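PDB 6Z34: CymD from Pseudomonas putida, which forms a FadL-family channel in the outer membrane for the uptake of monoaromatic hydrocarbons, probably by lateral diffusion. Local coordinates for residues G186-A191 with D323-K328; S194-S199 with A260-I265; L46-D51 with I430-S435; I25-M30 with S86-G91. All coordinates share one frame; numbering follows the deposited sequence.

Overall arrangement
From the N terminus, residues 25-30 pack against 86-91, closing the first loop (interaction 4) and joining part of the N-terminal hatch inside the barrel to the second wall strand. Residues 46-51 lie inside that loop but pair with 430-435 near the C terminus, so interaction 3 crosses interaction 4; Gly47 N lies 2.8 Å from Ser86 O, a probable hydrogen bond between the two. Interaction 3 seals the barrel and encloses the other two contacts. Interaction 1 ties 186-191 to 323-328, and interaction 2, 194-199 with 260-265, is nested within it. These two, with centres 17 Å apart, connect probably extracellular loops on the opposite side of the chain's centre from interactions 3 and 4.

Interaction 1. Residues G186-A191 with D323-K328; sequences GSLMPA and DTINLK
Leu188 and Met189 present apolar side chains to the start of strand 324-328, Leu188 meeting Asp323 and Ile325, and Met189 meeting Ile325. The Leu188 side chain crosses that of Asp323 obliquely, its CD1 branch lying 3.6 Å from Asp323 CB, while Leu188 CB faces Ile325 CB at 4.0 Å. Ile325 has CG1 anti to the backbone N (chi1 -177°), and a chi2 of 84° sets CD1 3.4 Å from Met189 CG, a carbon pair closer than ordinary van der Waals contact. Met189 is bent at both chi2 and chi3, and beyond CG its chain turns off to touch Ile175 and Val179 of helix 172-180. These elements belong to long, probably extracellular loops of the FadL barrel: helix 188-193 lies in the loop between strands 151-171 and 198-229, and strand 324-328 in the one between strands 294-303 and 336-347. Short strand 184-185 pairs with 324-328, and where that pairing ends Leu188 N donates to Thr324 O at 2.9 Å, the donor nitrogen lying 27° out of the carbonyl plane. Gly186 CA lies 3.1 Å from the same oxygen in a CA-H...O contact, and the backbones come so near here that a beta carbon on Gly186 would collide with Thr324 O. On the more exposed flank, Ser187 OG turns to Asp323 OD2, making a weak hydrogen bond of 3.5 Å.

Interaction 2. Residues S194-S199 with A260-I265; sequences SVPELS and AVAGNI
The backbones of Pro196 and Ala262 approach to 6.4 Å between CA atoms, and those of Glu197 and Val261 to 6.3 Å, with no hydrogen bond spanning the gap. On one side the chain makes a type II beta turn from Val195 to Leu198, closed by a weak bond from Leu198 N to Val195 O; Glu197 occupies its third position with the positive phi (58°) expected there. Side chains therefore carry the contact. The methyl of Ala262 points into the turn and meets two neighbours at once, Val195 CG1 and Pro196 CD, each 4.2 Å from its CB. Val195 holds CG1 anti to the backbone N (chi1 177°), and this same methyl lies 4.5 Å from Ile265 CD1. The other end of the proline edge, Pro196 CB, faces Val261 CG1 at 4.4 Å. Beyond it, Glu197 takes part through its aliphatic root, CB lying 4.2 Å from Val261 CB. The packing is loose and apolar, and largely on the surface. Polar joining comes from Ser259, whose OG is hydrogen-bonded to Pro196 O as well as to Ala262 N. Where strand 198-229 starts, Ser199 begins backbone pairing with Val258 of strand 234-259. The arrangement is that of two neighbouring loops, probably extracellular, of a FadL-type barrel, a type II turn leading into one wall strand set beside the loop that leaves the next.

Interaction 3. Residues L46-D51 with I430-S435; sequences LGLGMD and ISYTKS
Leu46, Leu48 and Met50 pair with Lys434, Tyr432 and Ile430 through six backbone hydrogen bonds, two for each pair. The shortest, Tyr432 N to Leu48 O, measures 2.6 Å. The longest, Ile430 N to Met50 O, measures 3.2 Å. The strands run antiparallel at 175° with axes 4.4 Å apart. Between the bonded pairs, Gly47 faces Thr433 and Gly49 faces Ser431; CA-H...O contacts supplement the ladder, such as Gly47 CA to Tyr432 O at 3.3 Å. Gly49 CA and Ser431 CA come within 3.8 Å, leaving no room for a beta carbon. This is the seam of the FadL barrel, where the first wall strand, 43-58, meets the last, 422-437, and closes the cylinder. Apolar contacts lie on the face carrying Leu48, Met50, Ile430 and Tyr432, the outside of the barrel. Leu48 and Tyr432 extend alongside one another in the same direction, with Leu48 CD1 in the plane of the ring at its edge, 4.0 Å from Tyr432 CD1. Met50 CG similarly lies beside Ile430 CG2. Polar ends find partners beyond the seam: Tyr432 OH bonds to Asp393, Lys434 NZ forms salt bridges with Glu392 and Asp393, and inward Asp51 OD2 bonds to Gln14.

Interaction 4. Residues I25-M30 with S86-G91; sequences IGAQGM and SLVWRG
Ala27 and Met30, on a 3-10 turn of the N-terminal hatch that plugs FadL-family barrels, lean on Ser86 and Val88 of the second wall strand. The turn is prepared by Gly26, whose positive phi (87°) swings the chain into it and whose carbonyl O accepts Gly29 N at 2.9 Å. Ala27 comes next and points its methyl at the wall. Its CB sits 3.4 Å from Ser86 OG and 3.7 Å from Val88 CG2, so one small group touches two successive inward-facing residues of the strand. Ala27 O in turn receives the amide of Met30 at 3.1 Å, a 3-10 bond consistent with both side chains facing the wall. No hydrogen bond links 25-30 to 86-91; instead Met30 O accepts one from Ser156 OG of another wall strand, while the Met30 side chain also touches Phe101, Pro140 and Ser142 on neighbouring wall strands. The Met30 and Val88 side chains pass antiparallel to each other. The methionine chain bends at chi3 (-50°), which places CE against the strand, 3.5 Å from Ser86 CB and 4.1 Å from Val88 CG2.

Interaction 1. Residues G186-A191 with D323-K328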
loop_
_atom_site.group_PDB
_atom_site.type_symbol
_atom_site.label_atom_id
_atom_site.label_comp_id
_atom_site.label_asym_id
_atom_site.label_seq_id
_atom_site.Cartn_x
_atom_site.Cartn_y
_atom_site.Cartn_z
ATOM N N GLY A 186 -12.499 26.385 -15.875
ATOM C CA GLY A 186 -11.197 26.967 -16.120
ATOM C C GLY A 186 -11.150 27.618 -17.487
ATOM O O GLY A 186 -11.752 27.130 -18.454
ATOM N N SER A 187 -10.408 28.727 -17.571
ATOM C CA SER A 187 -10.303 29.529 -18.786
ATOM C C SER A 187 -9.670 28.777 -19.946
ATOM O O SER A 187 -9.734 29.263 -21.079
ATOM C CB SER A 187 -9.498 30.795 -18.499
ATOM O OG SER A 187 -8.350 30.505 -17.712
ATOM N N LEU A 188 -9.055 27.621 -19.693
ATOM C CA LEU A 188 -8.482 26.809 -20.759
ATOM C C LEU A 188 -9.544 26.070 -21.568
ATOM O O LEU A 188 -9.246 25.604 -22.672
ATOM C CB LEU A 188 -7.479 25.814 -20.163
ATOM C CG LEU A 188 -6.187 25.583 -20.951
ATOM C CD1 LEU A 188 -5.531 26.906 -21.339
ATOM C CD2 LEU A 188 -5.202 24.698 -20.167
ATOM N N MET A 189 -10.772 25.966 -21.046
ATOM C CA MET A 189 -11.839 25.249 -21.750
ATOM C C MET A 189 -12.195 25.872 -23.096
ATOM O O MET A 189 -12.150 25.159 -24.117
ATOM C CB MET A 189 -13.058 25.142 -20.830
ATOM C CG MET A 189 -13.174 23.830 -20.109
ATOM S SD MET A 189 -13.853 22.570 -21.191
ATOM C CE MET A 189 -15.301 23.422 -21.783
ATOM N N PRO A 190 -12.556 27.161 -23.191
ATOM C CA PRO A 190 -12.991 27.680 -24.503
ATOM C C PRO A 190 -11.881 27.713 -25.540
ATOM O O PRO A 190 -12.134 27.431 -26.718
ATOM C CB PRO A 190 -13.507 29.089 -24.169
ATOM C CG PRO A 190 -12.759 29.473 -22.938
ATOM C CD PRO A 190 -12.608 28.207 -22.149
ATOM N N ALA A 191 -10.652 28.050 -25.132
ATOM C CA ALA A 191 -9.532 28.030 -26.067
ATOM C C ALA A 191 -9.260 26.622 -26.580
ATOM O O ALA A 191 -8.815 26.450 -27.722
ATOM C CB ALA A 191 -8.283 28.609 -25.402
ATOM N N ASP A 323 -3.608 30.323 -17.295
ATOM C CA ASP A 323 -4.899 29.768 -17.676
ATOM C C ASP A 323 -5.020 28.358 -17.115
ATOM O O ASP A 323 -4.111 27.537 -17.277
ATOM C CB ASP A 323 -5.051 29.745 -19.197
ATOM C CG ASP A 323 -5.453 31.095 -19.774
ATOM O OD1 ASP A 323 -4.784 32.106 -19.477
ATOM O OD2 ASP A 323 -6.440 31.137 -20.538
ATOM N N THR A 324 -6.143 28.076 -16.463
ATOM C CA THR A 324 -6.321 26.827 -15.744
ATOM C C THR A 324 -7.423 25.982 -16.363
ATOM O O THR A 324 -8.269 26.461 -17.122
ATOM C CB THR A 324 -6.650 27.070 -14.264
ATOM O OG1 THR A 324 -7.961 27.640 -14.145
ATOM C CG2 THR A 324 -5.630 28.009 -13.648
ATOM N N ILE A 325 -7.385 24.701 -16.022
ATOM C CA ILE A 325 -8.456 23.765 -16.312
ATOM C C ILE A 325 -8.683 22.960 -15.044
ATOM O O ILE A 325 -7.726 22.454 -14.450
ATOM C CB ILE A 325 -8.126 22.854 -17.511
ATOM C CG1 ILE A 325 -9.308 21.950 -17.827
ATOM C CG2 ILE A 325 -6.848 22.054 -17.299
ATOM C CD1 ILE A 325 -10.298 22.636 -18.692
ATOM N N ASN A 326 -9.930 22.894 -14.597
ATOM C CA ASN A 326 -10.261 22.268 -13.328
ATOM C C ASN A 326 -11.152 21.064 -13.571
ATOM O O ASN A 326 -11.919 21.019 -14.533
ATOM C CB ASN A 326 -10.955 23.246 -12.397
ATOM C CG ASN A 326 -10.033 24.342 -11.928
ATOM O OD1 ASN A 326 -8.910 24.083 -11.494
ATOM N ND2 ASN A 326 -10.491 25.580 -12.037
ATOM N N LEU A 327 -11.061 20.093 -12.682
ATOM C CA LEU A 327 -11.636 18.796 -12.979
ATOM C C LEU A 327 -11.917 18.052 -11.684
ATOM O O LEU A 327 -11.021 17.908 -10.847
ATOM C CB LEU A 327 -10.657 18.020 -13.855
ATOM C CG LEU A 327 -11.169 16.773 -14.536
ATOM C CD1 LEU A 327 -11.612 15.774 -13.577
ATOM C CD2 LEU A 327 -12.316 17.165 -15.444
ATOM N N LYS A 328 -13.159 17.598 -11.518
ATOM C CA LYS A 328 -13.532 16.701 -10.430
ATOM C C LYS A 328 -13.742 15.299 -11.014
ATOM O O LYS A 328 -14.174 15.154 -12.168
ATOM C CB LYS A 328 -14.788 17.177 -9.709
ATOM C CG LYS A 328 -16.106 16.586 -10.304
ATOM C CD LYS A 328 -17.422 17.306 -9.965
ATOM C CE LYS A 328 -18.550 16.361 -9.615
ATOM N NZ LYS A 328 -19.823 17.138 -9.754
#

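Interaction 2. Residues S194-S199 with A260-I265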
loop_
_atom_site.group_PDB
_atom_site.type_symbol
_atom_site.label_atom_id
_atom_site.label_comp_id
_atom_site.label_asym_id
_atom_site.label_seq_id
_atom_site.Cartn_x
_atom_site.Cartn_y
_atom_site.Cartn_z
ATOM N N SER A 194 -11.886 25.363 -29.129
ATOM C CA SER A 194 -11.695 26.061 -30.394
ATOM C C SER A 194 -10.432 25.608 -31.125
ATOM O O SER A 194 -10.043 26.229 -32.122
ATOM C CB SER A 194 -11.680 27.579 -30.165
ATOM O OG SER A 194 -10.587 27.990 -29.362
ATOM N N VAL A 195 -9.784 24.550 -30.650
ATOM C CA VAL A 195 -8.767 23.865 -31.458
ATOM C C VAL A 195 -9.460 23.130 -32.604
ATOM O O VAL A 195 -10.352 22.300 -32.350
ATOM C CB VAL A 195 -7.968 22.891 -30.589
ATOM C CG1 VAL A 195 -6.978 22.124 -31.444
ATOM C CG2 VAL A 195 -7.255 23.624 -29.455
ATOM N N PRO A 196 -9.099 23.387 -33.864
ATOM C CA PRO A 196 -9.812 22.746 -34.978
ATOM C C PRO A 196 -9.703 21.230 -34.921
ATOM O O PRO A 196 -8.634 20.675 -34.645
ATOM C CB PRO A 196 -9.115 23.307 -36.225
ATOM C CG PRO A 196 -8.361 24.497 -35.755
ATOM C CD PRO A 196 -7.988 24.222 -34.338
ATOM N N GLU A 197 -10.833 20.569 -35.189
ATOM C CA GLU A 197 -10.931 19.110 -35.239
ATOM C C GLU A 197 -10.494 18.461 -33.927
ATOM O O GLU A 197 -9.991 17.332 -33.918
ATOM C CB GLU A 197 -10.121 18.549 -36.414
ATOM C CG GLU A 197 -10.567 17.181 -36.913
ATOM C CD GLU A 197 -11.822 17.233 -37.767
ATOM O OE1 GLU A 197 -12.485 16.183 -37.899
ATOM O OE2 GLU A 197 -12.150 18.313 -38.302
ATOM N N LEU A 198 -10.666 19.160 -32.805
ATOM C CA LEU A 198 -10.128 18.649 -31.546
ATOM C C LEU A 198 -10.731 17.284 -31.239
ATOM O O LEU A 198 -11.952 17.101 -31.292
ATOM C CB LEU A 198 -10.405 19.608 -30.386
ATOM C CG LEU A 198 -10.135 18.923 -29.036
ATOM C CD1 LEU A 198 -8.634 18.628 -28.918
ATOM C CD2 LEU A 198 -10.648 19.715 -27.834
ATOM N N SER A 199 -9.869 16.323 -30.931
ATOM C CA SER A 199 -10.268 14.943 -30.714
ATOM C C SER A 199 -10.097 14.463 -29.277
ATOM O O SER A 199 -10.900 13.657 -28.802
ATOM C CB SER A 199 -9.476 14.032 -31.652
ATOM O OG SER A 199 -9.332 12.749 -31.070
ATOM N N ALA A 260 -6.216 15.998 -35.575
ATOM C CA ALA A 260 -5.689 15.511 -36.845
ATOM C C ALA A 260 -5.193 16.655 -37.713
ATOM O O ALA A 260 -4.245 16.486 -38.488
ATOM C CB ALA A 260 -6.760 14.717 -37.599
ATOM N N VAL A 261 -5.819 17.819 -37.597
ATOM C CA VAL A 261 -5.490 18.963 -38.435
ATOM C C VAL A 261 -4.417 19.831 -37.797
ATOM O O VAL A 261 -3.450 20.220 -38.451
ATOM C CB VAL A 261 -6.775 19.761 -38.714
ATOM C CG1 VAL A 261 -6.452 21.214 -39.005
ATOM C CG2 VAL A 261 -7.538 19.121 -39.851
ATOM N N ALA A 262 -4.552 20.119 -36.504
ATOM C CA ALA A 262 -3.711 21.090 -35.820
ATOM C C ALA A 262 -2.541 20.460 -35.069
ATOM O O ALA A 262 -1.828 21.171 -34.354
ATOM C CB ALA A 262 -4.558 21.917 -34.855
ATOM N N GLY A 263 -2.312 19.162 -35.223
ATOM C CA GLY A 263 -1.250 18.505 -34.493
ATOM C C GLY A 263 -1.592 18.421 -33.012
ATOM O O GLY A 263 -2.661 18.825 -32.550
ATOM N N ASN A 264 -0.639 17.887 -32.261
ATOM C CA ASN A 264 -0.767 17.682 -30.823
ATOM C C ASN A 264 -0.088 18.843 -30.122
ATOM O O ASN A 264 1.137 18.866 -29.988
ATOM C CB ASN A 264 -0.148 16.354 -30.419
ATOM C CG ASN A 264 -0.620 15.239 -31.279
ATOM O OD1 ASN A 264 -1.819 15.094 -31.506
ATOM N ND2 ASN A 264 0.312 14.448 -31.792
ATOM N N ILE A 265 -0.886 19.800 -29.664
ATOM C CA ILE A 265 -0.383 21.025 -29.059
ATOM C C ILE A 265 -0.174 20.755 -27.565
ATOM O O ILE A 265 -1.174 20.638 -26.831
ATOM C CB ILE A 265 -1.342 22.193 -29.292
ATOM C CG1 ILE A 265 -1.629 22.342 -30.787
ATOM C CG2 ILE A 265 -0.774 23.490 -28.748
ATOM C CD1 ILE A 265 -2.684 23.375 -31.064
#

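Interaction 3. Residues L46-D51 with I430-S435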
loop_
_atom_site.group_PDB
_atom_site.type_symbol
_atom_site.label_atom_id
_atom_site.label_comp_id
_atom_site.label_asym_id
_atom_site.label_seq_id
_atom_site.Cartn_x
_atom_site.Cartn_y
_atom_site.Cartn_z
ATOM N N LEU A 46 18.035 -5.351 12.749
ATOM C CA LEU A 46 18.180 -4.587 11.523
ATOM C C LEU A 46 17.623 -5.441 10.410
ATOM O O LEU A 46 18.042 -6.588 10.240
ATOM C CB LEU A 46 19.643 -4.230 11.237
ATOM C CG LEU A 46 20.318 -3.257 12.193
ATOM C CD1 LEU A 46 21.738 -3.724 12.487
ATOM C CD2 LEU A 46 20.325 -1.871 11.593
ATOM N N GLY A 47 16.691 -4.886 9.654
ATOM C CA GLY A 47 16.063 -5.666 8.621
ATOM C C GLY A 47 16.176 -4.971 7.290
ATOM O O GLY A 47 16.007 -3.746 7.186
ATOM N N LEU A 48 16.469 -5.775 6.271
ATOM C CA LEU A 48 16.664 -5.348 4.900
ATOM C C LEU A 48 15.863 -6.286 4.046
ATOM O O LEU A 48 16.064 -7.504 4.131
ATOM C CB LEU A 48 18.108 -5.480 4.414
ATOM C CG LEU A 48 19.309 -4.726 4.861
ATOM C CD1 LEU A 48 19.686 -5.266 6.228
ATOM C CD2 LEU A 48 20.351 -5.056 3.817
ATOM N N GLY A 49 15.043 -5.730 3.168
ATOM C CA GLY A 49 14.286 -6.597 2.291
ATOM C C GLY A 49 13.638 -5.794 1.194
ATOM O O GLY A 49 13.715 -4.560 1.163
ATOM N N MET A 50 12.970 -6.520 0.300
ATOM C CA MET A 50 12.233 -5.885 -0.774
ATOM C C MET A 50 11.129 -6.808 -1.253
ATOM O O MET A 50 11.195 -8.033 -1.096
ATOM C CB MET A 50 13.151 -5.535 -1.937
ATOM C CG MET A 50 13.784 -6.750 -2.545
ATOM S SD MET A 50 15.151 -6.228 -3.570
ATOM C CE MET A 50 16.035 -5.179 -2.421
ATOM N N ASP A 51 10.120 -6.188 -1.864
ATOM C CA ASP A 51 9.080 -6.873 -2.612
ATOM C C ASP A 51 9.322 -6.641 -4.096
ATOM O O ASP A 51 9.669 -5.531 -4.515
ATOM C CB ASP A 51 7.686 -6.367 -2.230
ATOM C CG ASP A 51 7.221 -6.870 -0.866
ATOM O OD1 ASP A 51 8.006 -7.551 -0.164
ATOM O OD2 ASP A 51 6.068 -6.568 -0.490
ATOM N N ILE A 430 11.531 -10.982 -0.008
ATOM C CA ILE A 430 12.772 -11.508 0.524
ATOM C C ILE A 430 13.299 -10.504 1.541
ATOM O O ILE A 430 13.217 -9.291 1.327
ATOM C CB ILE A 430 13.761 -11.786 -0.626
ATOM C CG1 ILE A 430 15.097 -12.328 -0.099
ATOM C CG2 ILE A 430 13.944 -10.555 -1.472
ATOM C CD1 ILE A 430 15.061 -13.819 0.223
ATOM N N SER A 431 13.779 -11.002 2.678
ATOM C CA SER A 431 14.303 -10.112 3.705
ATOM C C SER A 431 15.451 -10.778 4.450
ATOM O O SER A 431 15.569 -12.002 4.502
ATOM C CB SER A 431 13.222 -9.683 4.702
ATOM O OG SER A 431 13.007 -10.695 5.662
ATOM N N TYR A 432 16.301 -9.939 5.018
ATOM C CA TYR A 432 17.404 -10.374 5.857
ATOM C C TYR A 432 17.316 -9.614 7.171
ATOM O O TYR A 432 17.109 -8.397 7.176
ATOM C CB TYR A 432 18.768 -10.143 5.179
ATOM C CG TYR A 432 19.909 -10.249 6.161
ATOM C CD1 TYR A 432 20.476 -9.110 6.702
ATOM C CD2 TYR A 432 20.378 -11.484 6.588
ATOM C CE1 TYR A 432 21.488 -9.188 7.616
ATOM C CE2 TYR A 432 21.416 -11.573 7.510
ATOM C CZ TYR A 432 21.957 -10.417 8.019
ATOM O OH TYR A 432 22.975 -10.462 8.932
ATOM N N THR A 433 17.464 -10.336 8.279
ATOM C CA THR A 433 17.423 -9.744 9.610
ATOM C C THR A 433 18.698 -10.108 10.349
ATOM O O THR A 433 19.063 -11.286 10.464
ATOM C CB THR A 433 16.193 -10.190 10.402
ATOM O OG1 THR A 433 15.000 -9.899 9.636
ATOM C CG2 THR A 433 16.149 -9.504 11.785
ATOM N N LYS A 434 19.373 -9.092 10.836
ATOM C CA LYS A 434 20.552 -9.258 11.647
ATOM C C LYS A 434 20.163 -8.806 13.042
ATOM O O LYS A 434 19.727 -7.662 13.226
ATOM C CB LYS A 434 21.728 -8.449 11.105
ATOM C CG LYS A 434 22.654 -7.942 12.201
ATOM C CD LYS A 434 23.456 -9.064 12.821
ATOM C CE LYS A 434 24.539 -9.607 11.926
ATOM N NZ LYS A 434 25.271 -10.683 12.663
ATOM N N SER A 435 20.303 -9.708 14.013
ATOM C CA SER A 435 19.927 -9.437 15.397
ATOM C C SER A 435 21.163 -9.479 16.282
ATOM O O SER A 435 21.864 -10.499 16.336
ATOM C CB SER A 435 18.891 -10.442 15.907
ATOM O OG SER A 435 17.722 -10.411 15.099
#

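Interaction 4. Residues I25-M30 with S86-G91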
loop_
_atom_site.group_PDB
_atom_site.type_symbol
_atom_site.label_atom_id
_atom_site.label_comp_id
_atom_site.label_asym_id
_atom_site.label_seq_id
_atom_site.Cartn_x
_atom_site.Cartn_y
_atom_site.Cartn_z
ATOM N N ILE A 25 5.357 -11.182 13.279
ATOM C CA ILE A 25 5.798 -11.131 11.891
ATOM C C ILE A 25 7.147 -10.425 11.827
ATOM O O ILE A 25 7.661 -10.135 10.737
ATOM C CB ILE A 25 4.762 -10.442 10.980
ATOM C CG1 ILE A 25 4.488 -8.999 11.411
ATOM C CG2 ILE A 25 3.466 -11.246 10.887
ATOM C CD1 ILE A 25 3.911 -8.128 10.233
ATOM N N GLY A 26 7.726 -10.143 12.997
ATOM C CA GLY A 26 9.006 -9.464 13.066
ATOM C C GLY A 26 8.860 -7.949 13.058
ATOM O O GLY A 26 7.827 -7.389 13.441
ATOM N N ALA A 27 9.920 -7.277 12.597
ATOM C CA ALA A 27 9.940 -5.819 12.606
ATOM C C ALA A 27 8.820 -5.206 11.783
ATOM O O ALA A 27 8.410 -4.074 12.061
ATOM C CB ALA A 27 11.269 -5.308 12.054
ATOM N N GLN A 28 8.330 -5.911 10.763
ATOM C CA GLN A 28 7.215 -5.399 9.974
ATOM C C GLN A 28 5.963 -5.155 10.807
ATOM O O GLN A 28 5.047 -4.479 10.320
ATOM C CB GLN A 28 6.920 -6.360 8.827
ATOM C CG GLN A 28 8.039 -6.389 7.799
ATOM C CD GLN A 28 9.136 -7.362 8.161
ATOM O OE1 GLN A 28 9.238 -7.806 9.316
ATOM N NE2 GLN A 28 9.968 -7.701 7.187
ATOM N N GLY A 29 5.914 -5.644 12.058
ATOM C CA GLY A 29 4.787 -5.328 12.920
ATOM C C GLY A 29 4.564 -3.835 13.063
ATOM O O GLY A 29 3.435 -3.389 13.273
ATOM N N MET A 30 5.631 -3.045 12.958
ATOM C CA MET A 30 5.562 -1.591 12.835
ATOM C C MET A 30 4.450 -1.136 11.888
ATOM O O MET A 30 3.816 -0.089 12.098
ATOM C CB MET A 30 6.910 -1.053 12.316
ATOM C CG MET A 30 7.838 -0.578 13.386
ATOM S SD MET A 30 9.423 0.094 12.845
ATOM C CE MET A 30 10.019 -1.154 11.731
ATOM N N SER A 86 14.292 -1.572 8.332
ATOM C CA SER A 86 13.820 -1.478 9.710
ATOM C C SER A 86 14.955 -1.557 10.716
ATOM O O SER A 86 15.925 -2.302 10.545
ATOM C CB SER A 86 12.771 -2.565 10.048
ATOM O OG SER A 86 13.157 -3.847 9.585
ATOM N N LEU A 87 14.781 -0.788 11.786
ATOM C CA LEU A 87 15.640 -0.791 12.960
ATOM C C LEU A 87 14.718 -0.882 14.168
ATOM O O LEU A 87 13.900 0.016 14.388
ATOM C CB LEU A 87 16.498 0.481 13.031
ATOM C CG LEU A 87 17.391 0.494 14.279
ATOM C CD1 LEU A 87 18.191 -0.790 14.276
ATOM C CD2 LEU A 87 18.318 1.723 14.352
ATOM N N VAL A 88 14.850 -1.945 14.954
ATOM C CA VAL A 88 14.020 -2.153 16.134
ATOM C C VAL A 88 14.917 -2.407 17.345
ATOM O O VAL A 88 15.790 -3.279 17.305
ATOM C CB VAL A 88 13.036 -3.328 15.929
ATOM C CG1 VAL A 88 12.321 -3.667 17.236
ATOM C CG2 VAL A 88 12.026 -2.989 14.835
ATOM N N TRP A 89 14.684 -1.660 18.419
ATOM C CA TRP A 89 15.307 -1.907 19.714
ATOM C C TRP A 89 14.293 -2.560 20.657
ATOM O O TRP A 89 13.161 -2.074 20.800
ATOM C CB TRP A 89 15.831 -0.588 20.287
ATOM C CG TRP A 89 16.401 -0.694 21.650
ATOM C CD1 TRP A 89 17.702 -0.958 21.973
ATOM C CD2 TRP A 89 15.705 -0.508 22.895
ATOM N NE1 TRP A 89 17.854 -0.958 23.337
ATOM C CE2 TRP A 89 16.648 -0.698 23.931
ATOM C CE3 TRP A 89 14.383 -0.209 23.235
ATOM C CZ2 TRP A 89 16.309 -0.604 25.285
ATOM C CZ3 TRP A 89 14.045 -0.108 24.594
ATOM C CH2 TRP A 89 15.006 -0.309 25.595
ATOM N N ARG A 90 14.696 -3.664 21.288
ATOM C CA ARG A 90 13.868 -4.413 22.235
ATOM C C ARG A 90 14.617 -4.530 23.551
ATOM O O ARG A 90 15.658 -5.189 23.610
ATOM C CB ARG A 90 13.537 -5.811 21.706
ATOM C CG ARG A 90 12.130 -5.973 21.160
ATOM C CD ARG A 90 11.139 -6.214 22.287
ATOM N NE ARG A 90 11.217 -7.556 22.831
ATOM C CZ ARG A 90 10.751 -7.887 24.033
ATOM N NH1 ARG A 90 10.850 -9.137 24.472
ATOM N NH2 ARG A 90 10.179 -6.954 24.786
ATOM N N GLY A 91 14.088 -3.929 24.606
ATOM C CA GLY A 91 14.636 -4.129 25.939
ATOM C C GLY A 91 13.569 -4.086 27.015
ATOM O O GLY A 91 12.678 -3.233 27.007
#